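Local coordinates for protein putative oxidoreductase (Jannaschia sp., PDB 3C24) that is of unproven function but probably works as an NAD(P)-dependent dehydrogenase, with a Rossmann-type nucleotide-binding domain followed by a helical domain like that of phosphogluconate dehydrogenases, at residues A[28-33]-A[172-177]; A[135-138]-A[144-147]; A[109-112]-A[117-120]; A[150-155]-A[160-165]; A[183-188]-A[271-276]. All coordinates share one frame; numbering follows the deposited sequence. Where two conformers were deposited one is given.

Interaction 1 (A[28-33]-A[172-177]); sequences TRKIHD and MWSPVT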
# COMPACT_ATOMS: atom_id res chain seq x y z
N THR A 28 -8.16 0.51 -27.67
CA THR A 28 -8.78 0.60 -28.98
C THR A 28 -10.17 1.21 -28.84
O THR A 28 -10.56 2.09 -29.61
CB THR A 28 -8.82 -0.76 -29.68
OG1 THR A 28 -7.47 -1.24 -29.85
CG2 THR A 28 -9.49 -0.68 -31.00
N ARG A 29 -10.91 0.77 -27.81
CA ARG A 29 -12.24 1.34 -27.55
C ARG A 29 -12.11 2.85 -27.27
O ARG A 29 -12.87 3.66 -27.79
CB ARG A 29 -12.97 0.65 -26.40
CG ARG A 29 -14.20 1.42 -25.90
CD ARG A 29 -14.92 0.63 -24.80
NE ARG A 29 -15.98 -0.14 -25.38
CZ ARG A 29 -16.43 -1.31 -24.94
NH1 ARG A 29 -15.87 -1.90 -23.90
NH2 ARG A 29 -17.42 -1.91 -25.58
N LYS A 30 -11.11 3.21 -26.49
CA LYS A 30 -10.90 4.63 -26.18
C LYS A 30 -10.66 5.44 -27.44
O LYS A 30 -11.22 6.54 -27.62
CB LYS A 30 -9.72 4.85 -25.22
CG LYS A 30 -9.91 4.32 -23.80
CD LYS A 30 -10.77 5.20 -22.97
CE LYS A 30 -10.84 4.76 -21.48
NZ LYS A 30 -11.59 5.71 -20.57
N ILE A 31 -9.82 4.92 -28.33
CA ILE A 31 -9.53 5.63 -29.59
C ILE A 31 -10.77 5.66 -30.47
O ILE A 31 -11.12 6.71 -31.04
CB ILE A 31 -8.33 5.01 -30.35
CG1 ILE A 31 -7.05 5.23 -29.54
CG2 ILE A 31 -8.12 5.59 -31.75
CD1 ILE A 31 -6.68 6.73 -29.21
N HIS A 32 -11.45 4.52 -30.55
CA HIS A 32 -12.68 4.47 -31.35
C HIS A 32 -13.68 5.53 -30.95
O HIS A 32 -14.33 6.15 -31.81
CB HIS A 32 -13.34 3.11 -31.13
CG HIS A 32 -14.46 2.83 -32.07
ND1 HIS A 32 -15.70 2.40 -31.64
CD2 HIS A 32 -14.53 2.92 -33.41
CE1 HIS A 32 -16.48 2.23 -32.69
NE2 HIS A 32 -15.80 2.55 -33.78
N ASP A 33 -13.82 5.73 -29.65
CA ASP A 33 -14.81 6.65 -29.11
C ASP A 33 -14.34 8.09 -29.18
O ASP A 33 -15.14 9.02 -28.97
CB ASP A 33 -15.15 6.35 -27.67
CG ASP A 33 -15.91 5.06 -27.51
OD1 ASP A 33 -16.40 4.53 -28.52
OD2 ASP A 33 -16.05 4.60 -26.36
N MSE A 172 -5.98 7.29 -24.67
CA MSE A 172 -5.99 5.85 -24.39
C MSE A 172 -6.21 5.48 -22.94
O MSE A 172 -6.83 4.42 -22.63
CB MSE A 172 -4.70 5.18 -24.89
CG MSE A 172 -4.55 5.27 -26.36
SE MSE A 172 -2.95 4.23 -26.92
CE MSE A 172 -1.62 5.14 -25.98
N TRP A 173 -5.76 6.37 -22.06
CA TRP A 173 -5.74 6.08 -20.63
C TRP A 173 -6.59 7.01 -19.80
O TRP A 173 -6.42 7.10 -18.58
CB TRP A 173 -4.29 6.10 -20.12
CG TRP A 173 -3.45 5.00 -20.71
CD1 TRP A 173 -3.84 3.75 -20.93
CD2 TRP A 173 -2.05 5.05 -21.06
NE1 TRP A 173 -2.81 3.00 -21.44
CE2 TRP A 173 -1.70 3.78 -21.53
CE3 TRP A 173 -1.07 6.06 -21.04
CZ2 TRP A 173 -0.42 3.47 -21.98
CZ3 TRP A 173 0.22 5.75 -21.48
CH2 TRP A 173 0.52 4.46 -21.96
N SER A 174 -7.53 7.68 -20.48
CA SER A 174 -8.46 8.62 -19.82
C SER A 174 -9.27 7.90 -18.74
O SER A 174 -9.64 6.77 -18.93
CB SER A 174 -9.42 9.29 -20.80
OG SER A 174 -10.29 8.34 -21.36
N PRO A 175 -9.63 8.61 -17.66
CA PRO A 175 -9.33 10.02 -17.46
C PRO A 175 -7.98 10.25 -16.84
O PRO A 175 -7.61 9.59 -15.88
CB PRO A 175 -10.47 10.49 -16.53
CG PRO A 175 -10.87 9.28 -15.81
CD PRO A 175 -10.72 8.15 -16.77
N VAL A 176 -7.23 11.17 -17.43
CA VAL A 176 -5.87 11.50 -16.96
C VAL A 176 -5.86 12.89 -16.38
O VAL A 176 -6.32 13.86 -16.99
CB VAL A 176 -4.84 11.43 -18.15
CG1 VAL A 176 -3.42 11.91 -17.74
CG2 VAL A 176 -4.81 10.04 -18.76
N THR A 177 -5.28 12.99 -15.21
CA THR A 177 -5.23 14.25 -14.52
C THR A 177 -4.02 15.06 -14.88
O THR A 177 -4.10 16.25 -15.06
CB THR A 177 -5.24 14.03 -13.01
OG1 THR A 177 -4.22 13.09 -12.66
CG2 THR A 177 -6.57 13.48 -12.59
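Lys30 lays its aliphatic chain over the backbone of Met172, with CG 3.3 Å from Met172 O, and carries its ammonium group on to Ser174. There NZ donates two hydrogen bonds to a single residue, at 2.8 Å to Ser174 O and at 3.0 Å to Ser174 OG. The first is not aimed at a lone pair: NZ stands above the carbonyl plane, 45° out of it. With OG between its backbone N and carbonyl carbon (chi1 66°), Ser174 offers both oxygens to NZ, and the carbonyl used belongs to the cis peptide bond before Pro175. One residue further along the helix, Ile31 packs alongside the selenomethionine Met172, the two side chains pointing the same way, with Ile31 CD1 3.8 Å from Met172 CG. The contact joins helix 22-33, the first helix of the Rossmann-type domain, to the end of helix 160-172 and the turn into strand 176-181; Ile31 also packs on Leu38 and Ile16 of the sheet. Gly144 O is a third acceptor for Lys30 NZ. Three oxygens thus gather round one ammonium group, so this link is made of charge-assisted hydrogen bonds to neutral oxygens.

Interaction 2 (A[135-138]-A[144-147]); sequences PAAR and GIAK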
# COMPACT_ATOMS: atom_id res chain seq x y z
N PRO A 135 -18.67 2.86 -8.31
CA PRO A 135 -18.03 1.63 -7.85
C PRO A 135 -17.02 1.00 -8.80
O PRO A 135 -16.05 0.39 -8.34
CB PRO A 135 -19.20 0.68 -7.63
CG PRO A 135 -20.36 1.37 -7.99
CD PRO A 135 -20.13 2.77 -8.28
N ALA A 136 -17.23 1.18 -10.10
CA ALA A 136 -16.35 0.59 -11.11
C ALA A 136 -15.02 1.34 -11.10
O ALA A 136 -13.95 0.78 -11.40
CB ALA A 136 -16.97 0.64 -12.49
N ALA A 137 -15.08 2.60 -10.69
CA ALA A 137 -13.89 3.45 -10.55
C ALA A 137 -13.09 3.05 -9.28
O ALA A 137 -11.86 2.98 -9.26
CB ALA A 137 -14.29 4.94 -10.49
N ARG A 138 -13.83 2.76 -8.21
CA ARG A 138 -13.21 2.41 -6.94
C ARG A 138 -12.43 1.11 -7.01
O ARG A 138 -11.48 0.97 -6.27
CB ARG A 138 -14.21 2.37 -5.79
CG ARG A 138 -14.79 3.75 -5.53
CD ARG A 138 -15.67 3.78 -4.28
NE ARG A 138 -14.82 3.75 -3.09
CZ ARG A 138 -15.27 3.88 -1.86
NH1 ARG A 138 -16.55 4.09 -1.66
NH2 ARG A 138 -14.41 3.88 -0.86
N GLY A 144 -8.37 3.81 -16.72
CA GLY A 144 -9.38 3.77 -17.77
C GLY A 144 -10.76 4.12 -17.27
O GLY A 144 -11.65 4.44 -18.08
N ILE A 145 -10.97 4.02 -15.95
CA ILE A 145 -12.27 4.39 -15.31
C ILE A 145 -12.01 5.44 -14.23
O ILE A 145 -12.56 6.55 -14.29
CB ILE A 145 -13.04 3.20 -14.75
CG1 ILE A 145 -13.19 2.13 -15.86
CG2 ILE A 145 -14.43 3.69 -14.29
CD1 ILE A 145 -13.68 0.80 -15.39
N ALA A 146 -11.13 5.07 -13.30
CA ALA A 146 -10.65 5.99 -12.25
C ALA A 146 -9.59 6.91 -12.82
O ALA A 146 -8.85 6.53 -13.72
CB ALA A 146 -10.08 5.21 -11.03
N LYS A 147 -9.54 8.13 -12.29
CA LYS A 147 -8.57 9.15 -12.71
C LYS A 147 -7.15 8.66 -12.35
O LYS A 147 -6.94 8.04 -11.31
CB LYS A 147 -8.84 10.50 -12.04
CG LYS A 147 -10.18 11.14 -12.34
CD LYS A 147 -10.36 12.42 -11.53
CE LYS A 147 -10.59 12.17 -10.05
NZ LYS A 147 -11.83 11.34 -9.78
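Ala136 begins the contact, its CB 4.4 Å from Ile145 CG2 and its carbonyl O near Ile145 CD1. It belongs to the short helix 135-138, and the loop that follows folds back along this helix on the way to strand 148-156 of the sheet. Ala137, next in the helix, takes the larger share. Its CA lies 3.8 Å from Ile145 CG2 and its CB 4.0 Å from the same methyl, so one branch of the isoleucine rests on the helix backbone and both alanines. That branch is set by the first torsion of Ile145 (chi1 -52°), which turns CG2 anti to the backbone N and leaves CG1 with CD1 to reach toward Ala136. Ala137 and Ala146 are small enough for their CA atoms to lie 4.5 Å apart. No hydrogen bond runs between 135-138 and 144-147; the loop is fixed from within the turn by Asp140, whose OD2 accepts from the backbone N of both Ile145 and Ala146. At the end of the helix, Arg138 instead bonds through NH2 to the backbone O of Glu132 of the second subunit. Next to Ile145 in the chain, CB of Ala146 abuts Ala137 O at 3.4 Å.

Interaction 3 (A[109-112]-A[117-120]); sequences VMPE and TYFI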
# COMPACT_ATOMS: atom_id res chain seq x y z
N VAL A 109 16.88 -2.25 -27.93
CA VAL A 109 16.49 -3.21 -28.99
C VAL A 109 15.59 -2.63 -30.05
O VAL A 109 15.24 -3.32 -31.00
CB VAL A 109 15.86 -4.50 -28.39
CG1 VAL A 109 16.84 -5.13 -27.40
CG2 VAL A 109 14.55 -4.25 -27.68
N MSE A 110 15.23 -1.35 -29.93
CA MSE A 110 14.40 -0.70 -30.97
C MSE A 110 15.22 -0.54 -32.24
O MSE A 110 16.41 -0.19 -32.18
CB MSE A 110 13.81 0.66 -30.53
CG MSE A 110 12.96 0.59 -29.27
SE MSE A 110 11.46 -0.67 -29.42
CE MSE A 110 10.45 0.28 -30.66
N PRO A 111 14.61 -0.81 -33.41
CA PRO A 111 15.42 -0.66 -34.61
C PRO A 111 15.85 0.75 -34.82
O PRO A 111 15.13 1.67 -34.46
CB PRO A 111 14.46 -1.05 -35.74
CG PRO A 111 13.30 -1.66 -35.12
CD PRO A 111 13.26 -1.30 -33.68
N GLU A 112 17.04 0.90 -35.36
CA GLU A 112 17.58 2.22 -35.70
C GLU A 112 16.96 2.75 -36.97
O GLU A 112 17.14 2.18 -38.04
CB GLU A 112 19.11 2.14 -35.88
CG GLU A 112 19.78 3.45 -36.15
CD GLU A 112 21.24 3.31 -36.55
OE1 GLU A 112 21.76 2.17 -36.57
OE2 GLU A 112 21.87 4.34 -36.86
N THR A 117 9.61 8.86 -35.34
CA THR A 117 9.54 9.27 -33.95
C THR A 117 9.24 8.06 -33.10
O THR A 117 8.42 7.23 -33.47
CB THR A 117 8.40 10.29 -33.76
OG1 THR A 117 8.75 11.53 -34.40
CG2 THR A 117 8.06 10.52 -32.27
N TYR A 118 9.94 7.97 -31.98
CA TYR A 118 9.65 6.99 -30.93
C TYR A 118 9.18 7.77 -29.74
O TYR A 118 9.85 8.70 -29.27
CB TYR A 118 10.90 6.15 -30.55
CG TYR A 118 11.30 5.07 -31.52
CD1 TYR A 118 10.42 4.12 -31.92
CD2 TYR A 118 12.63 4.91 -31.89
CE1 TYR A 118 10.82 3.10 -32.78
CE2 TYR A 118 13.03 3.90 -32.75
CZ TYR A 118 12.15 3.00 -33.17
OH TYR A 118 12.60 1.98 -34.00
N PHE A 119 8.00 7.39 -29.27
CA PHE A 119 7.35 8.00 -28.13
C PHE A 119 6.99 6.88 -27.18
O PHE A 119 6.42 5.88 -27.60
CB PHE A 119 6.11 8.75 -28.59
CG PHE A 119 5.47 9.58 -27.50
CD1 PHE A 119 4.55 9.02 -26.62
CD2 PHE A 119 5.74 10.92 -27.37
CE1 PHE A 119 3.98 9.79 -25.61
CE2 PHE A 119 5.16 11.66 -26.37
CZ PHE A 119 4.26 11.09 -25.52
N ILE A 120 7.30 7.10 -25.92
CA ILE A 120 7.03 6.13 -24.81
C ILE A 120 6.02 6.73 -23.85
O ILE A 120 6.17 7.86 -23.37
CB ILE A 120 8.29 5.70 -24.03
CG1 ILE A 120 9.45 5.38 -24.97
CG2 ILE A 120 7.94 4.53 -23.15
CD1 ILE A 120 10.77 5.17 -24.21
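The phenol ring of Tyr118 has Pro111 O at its edge, in the ring plane, while the terminal methyl of the selenomethionine Met110 comes at it obliquely, Met110 CE lying 3.5 Å from Tyr118 CE1. The ring projects from strand 117-123 of the Rossmann-type sheet and meets the loop that leads from helix 103-107 into that same strand, so the chain returns upon its own approach. Met110 is bent at both chi2 and chi3, which curls CE back to CE1 of the ring; its CB also stands 3.9 Å from Tyr118 CZ. The Pro111 ring crosses the tyrosine at about a right angle, with Pro111 CD 3.4 Å from Tyr118 OH. A phenylalanine at Tyr118 would keep the packing against Met110 but would probably leave Pro111 O without this donor and the loop less firmly tied to the strand. Met110 and Pro111 also pack on Ala84 of helix 77-87, and Tyr118 itself lies against Val97 and Ile99 of the adjoining strand 96-99. The hydroxyl is the donor in the short bond that joins the segments, Tyr118 OH to Pro111 O at 2.6 Å, tilted 16° from the carbonyl plane.

Interaction 4 (A[150-155]-A[160-165]); sequences IVCALM and EHYAIG
His161 opens the contact with its CB, 4.4 Å from Leu154 CD1; its imidazole turns away from the strand, and ND1 is hydrogen-bonded to Thr117 OG1 on the neighbouring strand. This is the first half of a beta-alpha-beta crossover: strand 148-156, helix 160-172, then strand 176-181 beside and parallel to the first. The short segments 150-155 and 160-165 run in roughly opposite directions, at 145°, with their axes 8.6 Å apart at closest. Tyr162 does most of the joining. With CG anti to the backbone N (chi1 175°), its ring is thrown from the helix back over the strand, so that the carbon edge meets Leu154, CB to Tyr162 CD1 being 4.2 Å, and the far end extends to Cys152. The same ring takes part in a cation-pi contact with Arg181 and meets the ring of Phe119 with planes at about 45°. Further on, Gly165 N is bonded to His161 O within the helix. No hydrogen bond links strand and helix here, and the packing is apolar apart from the phenol end. There Cys152 presents its methylene carbon, Cys152 CB lying 3.9 Å from Tyr162 CE1 and 3.6 Å from Tyr162 OH.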
# COMPACT_ATOMS: atom_id res chain seq x y z
N ILE A 150 -0.15 10.01 -15.81
CA ILE A 150 0.68 9.20 -16.70
C ILE A 150 2.06 9.86 -16.87
O ILE A 150 2.25 11.03 -16.51
CB ILE A 150 0.02 9.00 -18.09
CG1 ILE A 150 -0.03 10.31 -18.88
CG2 ILE A 150 -1.42 8.42 -17.93
CD1 ILE A 150 -0.57 10.11 -20.34
N VAL A 151 3.00 9.07 -17.41
CA VAL A 151 4.36 9.55 -17.71
C VAL A 151 4.70 9.27 -19.16
O VAL A 151 4.35 8.20 -19.70
CB VAL A 151 5.44 8.93 -16.78
CG1 VAL A 151 5.26 9.43 -15.34
CG2 VAL A 151 5.43 7.39 -16.88
N CYS A 152 5.34 10.24 -19.80
CA CYS A 152 5.68 10.13 -21.22
C CYS A 152 7.05 10.67 -21.51
O CYS A 152 7.51 11.61 -20.88
CB CYS A 152 4.70 10.96 -22.06
SG CYS A 152 2.93 10.58 -21.90
N ALA A 153 7.67 10.08 -22.53
CA ALA A 153 8.95 10.52 -23.02
C ALA A 153 9.03 10.52 -24.52
O ALA A 153 8.56 9.59 -25.20
CB ALA A 153 10.04 9.60 -22.51
N LEU A 154 9.61 11.58 -25.05
CA LEU A 154 9.96 11.65 -26.45
C LEU A 154 11.34 11.03 -26.57
O LEU A 154 12.36 11.60 -26.14
CB LEU A 154 9.96 13.08 -26.98
CG LEU A 154 10.24 13.26 -28.46
CD1 LEU A 154 9.17 12.54 -29.38
CD2 LEU A 154 10.29 14.78 -28.76
N MSE A 155 11.39 9.81 -27.09
CA MSE A 155 12.67 9.08 -27.21
C MSE A 155 13.49 9.63 -28.34
O MSE A 155 14.70 9.75 -28.27
CB MSE A 155 12.44 7.58 -27.39
CG MSE A 155 13.69 6.81 -27.67
SE MSE A 155 13.21 4.94 -27.83
CE MSE A 155 14.90 4.24 -28.40
N GLU A 160 7.73 18.78 -31.73
CA GLU A 160 6.28 18.97 -31.97
C GLU A 160 5.48 17.67 -31.77
O GLU A 160 4.28 17.67 -31.55
CB GLU A 160 6.02 19.52 -33.36
CG GLU A 160 6.64 20.89 -33.57
CD GLU A 160 8.03 20.88 -34.24
OE1 GLU A 160 8.90 20.01 -33.94
OE2 GLU A 160 8.23 21.83 -35.06
N HIS A 161 6.19 16.57 -31.86
CA HIS A 161 5.55 15.26 -31.72
C HIS A 161 5.29 14.88 -30.28
O HIS A 161 4.49 13.95 -30.03
CB HIS A 161 6.37 14.17 -32.43
CG HIS A 161 6.23 14.24 -33.90
ND1 HIS A 161 6.74 13.26 -34.74
CD2 HIS A 161 5.55 15.10 -34.70
CE1 HIS A 161 6.44 13.57 -35.99
NE2 HIS A 161 5.73 14.68 -36.00
N TYR A 162 5.89 15.60 -29.33
CA TYR A 162 5.64 15.24 -27.93
C TYR A 162 4.17 15.45 -27.63
O TYR A 162 3.52 14.58 -27.08
CB TYR A 162 6.50 16.05 -26.93
CG TYR A 162 6.07 15.69 -25.53
CD1 TYR A 162 6.55 14.56 -24.92
CD2 TYR A 162 5.07 16.41 -24.88
CE1 TYR A 162 6.10 14.19 -23.67
CE2 TYR A 162 4.62 16.03 -23.63
CZ TYR A 162 5.12 14.93 -23.04
OH TYR A 162 4.64 14.54 -21.80
N ALA A 163 3.65 16.60 -28.04
CA ALA A 163 2.24 16.97 -27.78
C ALA A 163 1.30 15.95 -28.38
O ALA A 163 0.28 15.60 -27.79
CB ALA A 163 1.92 18.36 -28.31
N ILE A 164 1.67 15.44 -29.55
CA ILE A 164 0.80 14.51 -30.26
C ILE A 164 0.77 13.17 -29.48
O ILE A 164 -0.27 12.62 -29.16
CB ILE A 164 1.22 14.33 -31.71
CG1 ILE A 164 1.08 15.66 -32.46
CG2 ILE A 164 0.40 13.22 -32.35
CD1 ILE A 164 1.83 15.72 -33.82
N GLY A 165 1.94 12.67 -29.16
CA GLY A 165 2.02 11.41 -28.43
C GLY A 165 1.34 11.50 -27.09
O GLY A 165 0.69 10.56 -26.64

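Interaction 5 (A[183-188]-A[271-276]); sequences TTEQLA and LNPAKV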
# COMPACT_ATOMS: atom_id res chain seq x y z
N THR A 183 12.60 12.00 -19.55
CA THR A 183 13.48 11.43 -20.57
C THR A 183 13.26 9.94 -20.63
O THR A 183 12.69 9.34 -19.71
CB THR A 183 14.97 11.67 -20.28
OG1 THR A 183 15.36 10.96 -19.10
CG2 THR A 183 15.26 13.17 -20.11
N THR A 184 13.77 9.32 -21.68
CA THR A 184 13.70 7.87 -21.85
C THR A 184 14.30 7.18 -20.63
O THR A 184 13.71 6.26 -20.07
CB THR A 184 14.43 7.40 -23.11
OG1 THR A 184 13.85 8.06 -24.23
CG2 THR A 184 14.33 5.86 -23.32
N GLU A 185 15.48 7.63 -20.21
CA GLU A 185 16.15 7.00 -19.06
C GLU A 185 15.39 7.18 -17.74
O GLU A 185 15.28 6.26 -16.92
CB GLU A 185 17.58 7.49 -18.94
CG GLU A 185 18.31 6.80 -17.79
CD GLU A 185 19.80 7.07 -17.81
OE1 GLU A 185 20.23 8.12 -17.27
OE2 GLU A 185 20.54 6.22 -18.38
N GLN A 186 14.85 8.38 -17.56
CA GLN A 186 14.05 8.66 -16.39
C GLN A 186 12.81 7.76 -16.36
O GLN A 186 12.45 7.20 -15.30
CB GLN A 186 13.65 10.13 -16.33
CG GLN A 186 14.81 11.06 -15.92
CD GLN A 186 14.44 12.51 -16.02
OE1 GLN A 186 13.63 12.88 -16.86
NE2 GLN A 186 15.07 13.36 -15.18
N LEU A 187 12.17 7.54 -17.52
CA LEU A 187 10.98 6.69 -17.55
C LEU A 187 11.36 5.26 -17.18
O LEU A 187 10.65 4.60 -16.43
CB LEU A 187 10.33 6.69 -18.92
CG LEU A 187 8.80 6.61 -18.90
CD1 LEU A 187 8.30 6.85 -20.31
CD2 LEU A 187 8.21 5.35 -18.34
N ALA A 188 12.54 4.82 -17.65
CA ALA A 188 13.06 3.47 -17.36
C ALA A 188 13.34 3.31 -15.85
O ALA A 188 13.05 2.28 -15.26
CB ALA A 188 14.31 3.15 -18.17
N LEU A 271 17.79 1.38 -8.67
CA LEU A 271 17.42 2.53 -9.51
C LEU A 271 18.60 3.00 -10.31
O LEU A 271 18.49 3.94 -11.08
CB LEU A 271 16.82 3.67 -8.67
CG LEU A 271 15.57 3.34 -7.85
CD1 LEU A 271 15.23 4.50 -6.96
CD2 LEU A 271 14.38 2.92 -8.77
N ASN A 272 19.73 2.34 -10.11
CA ASN A 272 20.95 2.64 -10.88
C ASN A 272 20.73 2.30 -12.36
O ASN A 272 20.26 1.23 -12.70
CB ASN A 272 22.13 1.86 -10.36
CG ASN A 272 23.39 2.30 -10.97
OD1 ASN A 272 23.56 2.19 -12.18
ND2 ASN A 272 24.30 2.80 -10.14
N PRO A 273 20.98 3.25 -13.26
CA PRO A 273 20.73 2.99 -14.68
C PRO A 273 21.35 1.71 -15.20
O PRO A 273 20.80 1.05 -16.08
CB PRO A 273 21.37 4.19 -15.34
CG PRO A 273 21.14 5.30 -14.37
CD PRO A 273 21.27 4.67 -13.02
N ALA A 274 22.49 1.33 -14.65
CA ALA A 274 23.15 0.12 -15.12
C ALA A 274 22.34 -1.13 -14.76
O ALA A 274 22.21 -2.06 -15.56
CB ALA A 274 24.60 0.05 -14.57
N LYS A 275 21.76 -1.14 -13.57
CA LYS A 275 20.95 -2.26 -13.13
C LYS A 275 19.59 -2.23 -13.82
O LYS A 275 19.00 -3.25 -14.16
CB LYS A 275 20.73 -2.26 -11.61
CG LYS A 275 21.96 -2.65 -10.79
CD LYS A 275 22.42 -4.07 -11.06
N VAL A 276 19.08 -1.02 -14.00
CA VAL A 276 17.79 -0.83 -14.67
C VAL A 276 17.89 -1.35 -16.10
O VAL A 276 16.95 -2.00 -16.62
CB VAL A 276 17.32 0.65 -14.61
CG1 VAL A 276 16.03 0.93 -15.45
CG2 VAL A 276 17.09 1.08 -13.13
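Glu185 and Pro273 pass each other at a slant, the carboxylate end of the one lying against the ring carbons of the other: Glu185 OE2 is 3.7 Å from Pro273 CB, and Glu185 CD is 4.1 Å from Pro273 CG. The glutamate reaches this far because its CG is anti to the backbone N (chi1 -177°) and the chain runs on extended. One turn later the second meeting is between small groups, with Ala188 CB 3.9 Å from Val276 CG1. That same methyl also presses on the helix backbone, 3.3 Å from Ala188 O, because chi1 of 173° swings Val276 CG1 toward it. The contact thus brings together the first turns of two helices, 184-217 and 273-284, in the C-terminal helical domain.

Each helix start is capped by its own residues. Thr183 and Gln186 form a capping box, Gln186 N donating to Thr183 OG1 at 3.0 Å and Thr183 N to Gln186 OE1, while Asn272 OD1 takes Ala274 N at 2.8 Å in the carbonyl plane. Tyr106 of helix 103-107 packs on Ala188, Pro273 and Val276 and hydrogen-bonds Glu185 OE2; Tyr217 of the second subunit lies against Pro273. An alanine in place of Glu185 would probably leave the Tyr106 hydroxyl without its carboxylate partner and open a gap beside the proline ring. With no hydrogen bond between 183-188 and 271-276, the two helix starts meet by van der Waals packing, and the carboxylate is anchored by a third element.

How the interactions relate
None of the five contacts is fully buried, but their chemistry differs with their place. Interactions 1 and 3 each combine hydrogen bonding with packing, whereas interactions 2, 4 and 5 have no hydrogen bond between their segments. Interaction 1 joins the first helix to the approach to the sheet's edge strand 176-181, and interaction 2 adjoins it farther out, with more exposed residues. Interactions 3 and 4 pack a loop and a helix against neighbouring strands, 117-123 and 148-156. Interaction 5 joins two helices and rests on those strands through Leu187, about 27 Å, centre to centre, from interaction 1. Interactions 2 and 5 both have residues that meet the second subunit.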